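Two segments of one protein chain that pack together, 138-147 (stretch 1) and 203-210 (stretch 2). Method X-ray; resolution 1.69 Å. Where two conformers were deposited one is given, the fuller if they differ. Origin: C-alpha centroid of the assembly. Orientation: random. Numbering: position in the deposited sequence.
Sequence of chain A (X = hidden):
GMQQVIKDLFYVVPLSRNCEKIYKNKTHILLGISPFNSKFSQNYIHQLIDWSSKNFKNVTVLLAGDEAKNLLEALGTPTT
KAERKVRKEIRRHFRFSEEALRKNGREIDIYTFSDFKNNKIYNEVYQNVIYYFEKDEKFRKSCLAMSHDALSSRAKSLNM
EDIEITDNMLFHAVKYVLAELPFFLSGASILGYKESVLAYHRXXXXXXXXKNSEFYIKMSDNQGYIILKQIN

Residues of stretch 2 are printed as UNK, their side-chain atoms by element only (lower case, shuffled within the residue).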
ATOM      1  N   LYS A 138      10.405  19.670  -0.969  1.00 22.71           N
ATOM      2  CA  LYS A 138      10.781  18.642  -0.002  1.00 22.25           C
ATOM      3  C   LYS A 138       9.836  17.450  -0.080  1.00 20.50           C
ATOM      4  O   LYS A 138      10.275  16.295  -0.076  1.00 22.32           O
ATOM      5  CB  LYS A 138      10.783  19.239   1.407  1.00 22.06           C
ATOM      6  CG  LYS A 138      11.235  18.308   2.518  1.00 22.43           C
ATOM      7  CD  LYS A 138      11.014  19.006   3.863  1.00 26.15           C
ATOM      8  CE  LYS A 138      11.194  18.068   5.036  1.00 27.76           C
ATOM      9  NZ  LYS A 138      12.631  17.758   5.287  1.00 27.45           N
ATOM     10  N   PHE A 139       8.538  17.716  -0.176  1.00 22.01           N
ATOM     11  CA  PHE A 139       7.576  16.630  -0.327  1.00 22.33           C
ATOM     12  C   PHE A 139       7.733  15.942  -1.683  1.00 22.34           C
ATOM     13  O   PHE A 139       7.691  14.706  -1.774  1.00 20.50           O
ATOM     14  CB  PHE A 139       6.163  17.188  -0.162  1.00 20.31           C
ATOM     15  CG  PHE A 139       5.097  16.142  -0.181  1.00 19.36           C
ATOM     16  CD1 PHE A 139       4.961  15.247   0.877  1.00 22.20           C
ATOM     17  CD2 PHE A 139       4.221  16.055  -1.259  1.00 21.75           C
ATOM     18  CE1 PHE A 139       3.962  14.283   0.863  1.00 23.55           C
ATOM     19  CE2 PHE A 139       3.214  15.080  -1.273  1.00 23.91           C
ATOM     20  CZ  PHE A 139       3.095  14.203  -0.214  1.00 22.84           C
ATOM     21  N   ARG A 140       7.930  16.739  -2.733  1.00 23.66           N
ATOM     22  CA  ARG A 140       8.173  16.187  -4.067  0.53 24.80           C
ATOM     23  C   ARG A 140       9.360  15.242  -4.043  1.00 24.41           C
ATOM     24  O   ARG A 140       9.300  14.131  -4.599  1.00 25.80           O
ATOM     25  CB  ARG A 140       8.397  17.348  -5.044  0.53 24.59           C
ATOM     26  CG  ARG A 140       8.461  17.017  -6.538  0.53 25.53           C
ATOM     27  CD  ARG A 140       8.746  18.323  -7.274  0.53 28.97           C
ATOM     28  NE  ARG A 140       8.838  18.218  -8.723  0.53 31.23           N
ATOM     29  CZ  ARG A 140       7.803  18.358  -9.547  0.53 32.64           C
ATOM     30  NH1 ARG A 140       6.589  18.583  -9.066  0.53 31.22           N
ATOM     31  NH2 ARG A 140       7.982  18.264 -10.855  0.53 35.11           N
ATOM     32  N   LYS A 141      10.453  15.645  -3.391  1.00 23.39           N
ATOM     33  CA  LYS A 141      11.638  14.806  -3.313  1.00 23.26           C
ATOM     34  C   LYS A 141      11.332  13.469  -2.643  1.00 25.67           C
ATOM     35  O   LYS A 141      11.780  12.418  -3.112  1.00 24.05           O
ATOM     36  CB  LYS A 141      12.744  15.561  -2.570  1.00 25.56           C
ATOM     37  CG  LYS A 141      14.099  14.890  -2.553  1.00 27.47           C
ATOM     38  CD  LYS A 141      15.145  15.829  -1.910  1.00 26.46           C
ATOM     39  CE  LYS A 141      16.535  15.178  -1.843  1.00 31.13           C
ATOM     40  NZ  LYS A 141      16.590  14.009  -0.923  1.00 33.01           N
ATOM     41  N   SER A 142      10.557  13.485  -1.550  1.00 21.32           N
ATOM     42  CA  SER A 142      10.212  12.236  -0.867  1.00 21.17           C
ATOM     43  C   SER A 142       9.324  11.349  -1.730  1.00 21.47           C
ATOM     44  O   SER A 142       9.473  10.119  -1.726  1.00 24.13           O
ATOM     45  CB  SER A 142       9.499  12.541   0.449  1.00 25.65           C
ATOM     46  OG  SER A 142      10.439  12.897   1.437  1.00 26.00           O
ATOM     47  N   CYS A 143       8.374  11.951  -2.439  1.00 21.47           N
ATOM     48  CA  CYS A 143       7.528  11.154  -3.327  1.00 20.34           C
ATOM     49  C   CYS A 143       8.348  10.523  -4.442  1.00 23.44           C
ATOM     50  O   CYS A 143       8.136   9.359  -4.785  1.00 21.49           O
ATOM     51  CB  CYS A 143       6.408  12.001  -3.926  1.00 23.12           C
ATOM     52  SG  CYS A 143       5.165  12.554  -2.720  1.00 22.89           S
ATOM     53  N   LEU A 144       9.268  11.285  -5.032  1.00 23.41           N
ATOM     54  CA  LEU A 144      10.125  10.726  -6.074  1.00 24.22           C
ATOM     55  C   LEU A 144      11.023   9.622  -5.527  1.00 24.88           C
ATOM     56  O   LEU A 144      11.371   8.683  -6.253  1.00 26.43           O
ATOM     57  CB  LEU A 144      10.960  11.839  -6.711  1.00 23.07           C
ATOM     58  CG  LEU A 144      10.112  12.826  -7.531  1.00 27.24           C
ATOM     59  CD1 LEU A 144      10.881  14.092  -7.922  1.00 31.46           C
ATOM     60  CD2 LEU A 144       9.518  12.153  -8.766  1.00 27.08           C
ATOM     61  N   ALA A 145      11.424   9.717  -4.255  1.00 23.95           N
ATOM     62  CA  ALA A 145      12.174   8.628  -3.643  1.00 24.98           C
ATOM     63  C   ALA A 145      11.320   7.371  -3.505  1.00 24.19           C
ATOM     64  O   ALA A 145      11.820   6.254  -3.688  1.00 26.31           O
ATOM     65  CB  ALA A 145      12.717   9.054  -2.279  1.00 24.89           C
ATOM     66  N   MET A 146      10.041   7.523  -3.143  1.00 24.32           N
ATOM     67  CA  MET A 146       9.152   6.364  -3.148  1.00 23.71           C
ATOM     68  C   MET A 146       9.054   5.776  -4.546  1.00 25.05           C
ATOM     69  O   MET A 146       8.975   4.554  -4.714  1.00 26.64           O
ATOM     70  CB  MET A 146       7.754   6.748  -2.653  1.00 24.82           C
ATOM     71  CG  MET A 146       7.630   6.838  -1.163  1.00 28.06           C
ATOM     72  SD  MET A 146       5.896   7.024  -0.661  1.00 25.89           S
ATOM     73  CE  MET A 146       5.276   5.377  -0.970  1.00 26.19           C
ATOM     74  N   SER A 147       9.031   6.643  -5.557  1.00 21.74           N
ATOM     75  CA  SER A 147       8.992   6.188  -6.945  1.00 23.26           C
ATOM     76  C   SER A 147      10.261   5.418  -7.290  1.00 26.42           C
ATOM     77  O   SER A 147      10.213   4.345  -7.902  1.00 25.61           O
ATOM     78  CB  SER A 147       8.820   7.396  -7.869  1.00 23.79           C
ATOM     79  OG  SER A 147       8.803   6.985  -9.227  1.00 28.31           O
ATOM     80  N   UNK A 203       9.404  -0.620   6.100  1.00 30.60           N
ATOM     81  CA  UNK A 203       9.193   0.715   6.666  1.00 28.43           C
ATOM     82  C   UNK A 203       8.733   1.694   5.599  1.00 28.09           C
ATOM     83  O   UNK A 203       8.968   1.512   4.402  1.00 32.92           O
ATOM     84  c   UNK A 203      10.575   1.105   7.212  1.00 29.80           C
ATOM     85  c   UNK A 203      10.799  -1.078   6.240  1.00 30.92           C
ATOM     86  c   UNK A 203      11.340  -0.164   7.299  1.00 33.95           C
ATOM     87  N   UNK A 204       8.079   2.754   6.050  1.00 27.58           N
ATOM     88  CA  UNK A 204       7.629   3.840   5.183  1.00 25.28           C
ATOM     89  C   UNK A 204       8.383   5.103   5.586  1.00 26.08           C
ATOM     90  O   UNK A 204       7.990   5.798   6.532  1.00 26.11           O
ATOM     91  c   UNK A 204       5.950   5.528   3.222  1.00 24.86           C
ATOM     92  c   UNK A 204       2.562   6.934   5.936  1.00 24.99           C
ATOM     93  c   UNK A 204       3.566   5.981   5.921  1.00 24.97           C
ATOM     94  c   UNK A 204       2.404   7.837   4.880  1.00 22.17           C
ATOM     95  n   UNK A 204       5.161   6.572   2.789  1.00 24.34           N
ATOM     96  c   UNK A 204       5.528   5.101   4.455  1.00 24.01           C
ATOM     97  c   UNK A 204       4.421   5.930   4.809  1.00 24.75           C
ATOM     98  c   UNK A 204       3.210   7.796   3.775  1.00 24.27           C
ATOM     99  c   UNK A 204       6.110   3.996   5.290  1.00 23.45           C
ATOM    100  c   UNK A 204       4.217   6.839   3.748  1.00 22.38           C
ATOM    101  N   UNK A 205       9.459   5.406   4.845  1.00 24.77           N
ATOM    102  CA  UNK A 205      10.352   6.512   5.196  1.00 29.68           C
ATOM    103  C   UNK A 205       9.635   7.857   5.169  1.00 27.84           C
ATOM    104  O   UNK A 205       9.829   8.690   6.064  1.00 26.56           O
ATOM    105  c   UNK A 205      11.551   6.528   4.240  1.00 33.67           C
ATOM    106  c   UNK A 205      13.551   9.019   6.392  1.00 51.86           C
ATOM    107  c   UNK A 205      12.822   7.721   6.083  1.00 44.66           C
ATOM    108  c   UNK A 205      12.648   7.525   4.576  1.00 40.03           C
ATOM    109  n   UNK A 205      13.172   9.573   7.720  1.00 54.05           N
ATOM    110  N   UNK A 206       8.825   8.104   4.134  1.00 24.62           N
ATOM    111  CA  UNK A 206       8.062   9.342   4.091  1.00 23.95           C
ATOM    112  C   UNK A 206       7.118   9.433   5.278  1.00 24.18           C
ATOM    113  O   UNK A 206       6.905  10.521   5.828  1.00 24.32           O
ATOM    114  c   UNK A 206       7.289   9.433   2.774  1.00 22.51           C
ATOM    115  c   UNK A 206       6.251  10.533   2.635  1.00 26.78           C
ATOM    116  c   UNK A 206       5.684  10.484   1.218  1.00 24.61           C
ATOM    117  c   UNK A 206       6.832  11.906   2.939  1.00 26.98           C
ATOM    118  N   UNK A 207       6.559   8.294   5.702  1.00 23.28           N
ATOM    119  CA  UNK A 207       5.715   8.302   6.883  1.00 21.17           C
ATOM    120  C   UNK A 207       6.457   8.757   8.119  1.00 23.72           C
ATOM    121  O   UNK A 207       5.904   9.477   8.954  1.00 25.67           O
ATOM    122  N   UNK A 208       7.719   8.344   8.248  1.00 24.43           N
ATOM    123  CA  UNK A 208       8.535   8.817   9.363  1.00 24.27           C
ATOM    124  C   UNK A 208       8.654  10.331   9.341  1.00 24.41           C
ATOM    125  O   UNK A 208       8.542  10.987  10.382  1.00 29.03           O
ATOM    126  c   UNK A 208       9.893   6.659   9.501  1.00 29.32           C
ATOM    127  o   UNK A 208      11.307   4.763   9.167  1.00 40.14           O
ATOM    128  o   UNK A 208      12.266   6.747   9.231  1.00 42.51           O
ATOM    129  c   UNK A 208       9.920   8.165   9.314  1.00 27.58           C
ATOM    130  c   UNK A 208      11.253   6.009   9.282  1.00 42.17           C
ATOM    131  N   UNK A 209       8.863  10.907   8.156  1.00 25.30           N
ATOM    132  CA  UNK A 209       8.981  12.356   8.067  1.00 26.75           C
ATOM    133  C   UNK A 209       7.653  13.036   8.356  1.00 25.08           C
ATOM    134  O   UNK A 209       7.613  14.071   9.022  1.00 27.54           O
ATOM    135  c   UNK A 209      12.878  12.415   4.921  1.00 41.77           C
ATOM    136  c   UNK A 209      11.469  12.915   5.204  1.00 33.50           C
ATOM    137  c   UNK A 209      10.838  12.153   6.344  1.00 31.96           C
ATOM    138  n   UNK A 209      12.823  11.156   4.143  1.00 44.32           N
ATOM    139  c   UNK A 209       9.493  12.753   6.686  1.00 25.51           C
ATOM    140  N   UNK A 210       6.556  12.487   7.832  1.00 25.81           N
ATOM    141  CA  UNK A 210       5.239  13.022   8.156  1.00 25.99           C
ATOM    142  C   UNK A 210       5.006  13.013   9.663  1.00 30.28           C
ATOM    143  O   UNK A 210       4.501  13.989  10.230  1.00 28.60           O
ATOM    144  c   UNK A 210       4.294  12.499   5.889  1.00 25.18           C
ATOM    145  c   UNK A 210       2.764  12.605   7.879  1.00 27.68           C
ATOM    146  c   UNK A 210       4.160  12.231   7.394  1.00 25.69           C
ATOM    147  c   UNK A 210       3.394  11.629   5.021  1.00 25.33           C
TER
HETATM  148  O   HOH W   1      11.384  10.192   2.352  1.00 28.03           O

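Position 203 carries three side-chain carbons, and one of them lies within bonding distance of the backbone N, so the chain closes into a five-membered ring. That closure defines Pro203. Its phi of -61° suits the ring, and its side chain is out of reach of stretch 1.

Position 204 has one carbon leading into fused five- and six-membered rings that hold eight carbons and one nitrogen. The nitrogen sits in the five-membered ring, 3.6 Å from SD of Met146. An indole is the natural reading, hence Trp204. The sulfur lies at the ring edge, 81° off the normal of the five-membered ring and 4.7 Å from its centroid, so NE1 can direct its hydrogen at SD of Met146. With an N-H...S angle of 149° this is a weak hydrogen bond. Trp204 also occupies the N-cap position, and its O accepts the backbone N of position 208 at 3.1 Å.

At 205, four carbons run in a row to a terminal nitrogen, the pattern of Lys205. Its nearest approach is CG of Lys205 to OG of Ser142, 6.6 Å, and its end leads away.

Position 206 shows four carbons forked at the second, which identifies Leu206; a fork at the first would have meant isoleucine. Its CB points toward the other helix, and its CA lies 6.1 Å from CA of Ser142, the nearest such pair across the stretches. CD1 reaches CB of Ser142 at 3.7 Å, and CD2 lies 3.9 Å from SD of Met146 and 4.2 Å from CE1 of Phe139, approaching that ring obliquely.

Position 207 has no side-chain atoms and is therefore Gly207. An ideal CB here would be out of reach of stretch 1, but would fall 2.2 Å from CE3 of Trp204; the indole fills that space.

At 208 there are three carbons, the third bearing two oxygens: a carboxylate two methylenes from CA, so Glu208. It faces elsewhere than stretch 1 and forms a salt bridge within its own stretch, with OE1 3.3 Å from NZ of Lys205.

Position 209 again has four carbons in a row and a terminal nitrogen, giving Lys209. Here CB points toward stretch 1, and CD packs 3.9 Å from OG of Ser142. NZ donates to a water at 2.5 Å, and the same water is hydrogen-bonded to OG of Ser142 at 3.0 Å.

Position 210 has four carbons forked at the first, one arm two carbons long, which is Ile210. Its nearest approach is CD1 of Ile210 to CE1 of Phe139, 5.0 Å, beyond contact range.

The two helices run nearly antiparallel, at 156°, with a closest axial approach of 10.3 Å. Leu206 forms the centre: 85 Å² of it is covered, the largest share of any residue, within 313 Å² buried in total. Apolar packing around its side chain is flanked by two polar links, the weak Trp204–Met146 bond and the water joining Ser142 to Lys209.

Stretch 2 (203-210) PWKLGEKI
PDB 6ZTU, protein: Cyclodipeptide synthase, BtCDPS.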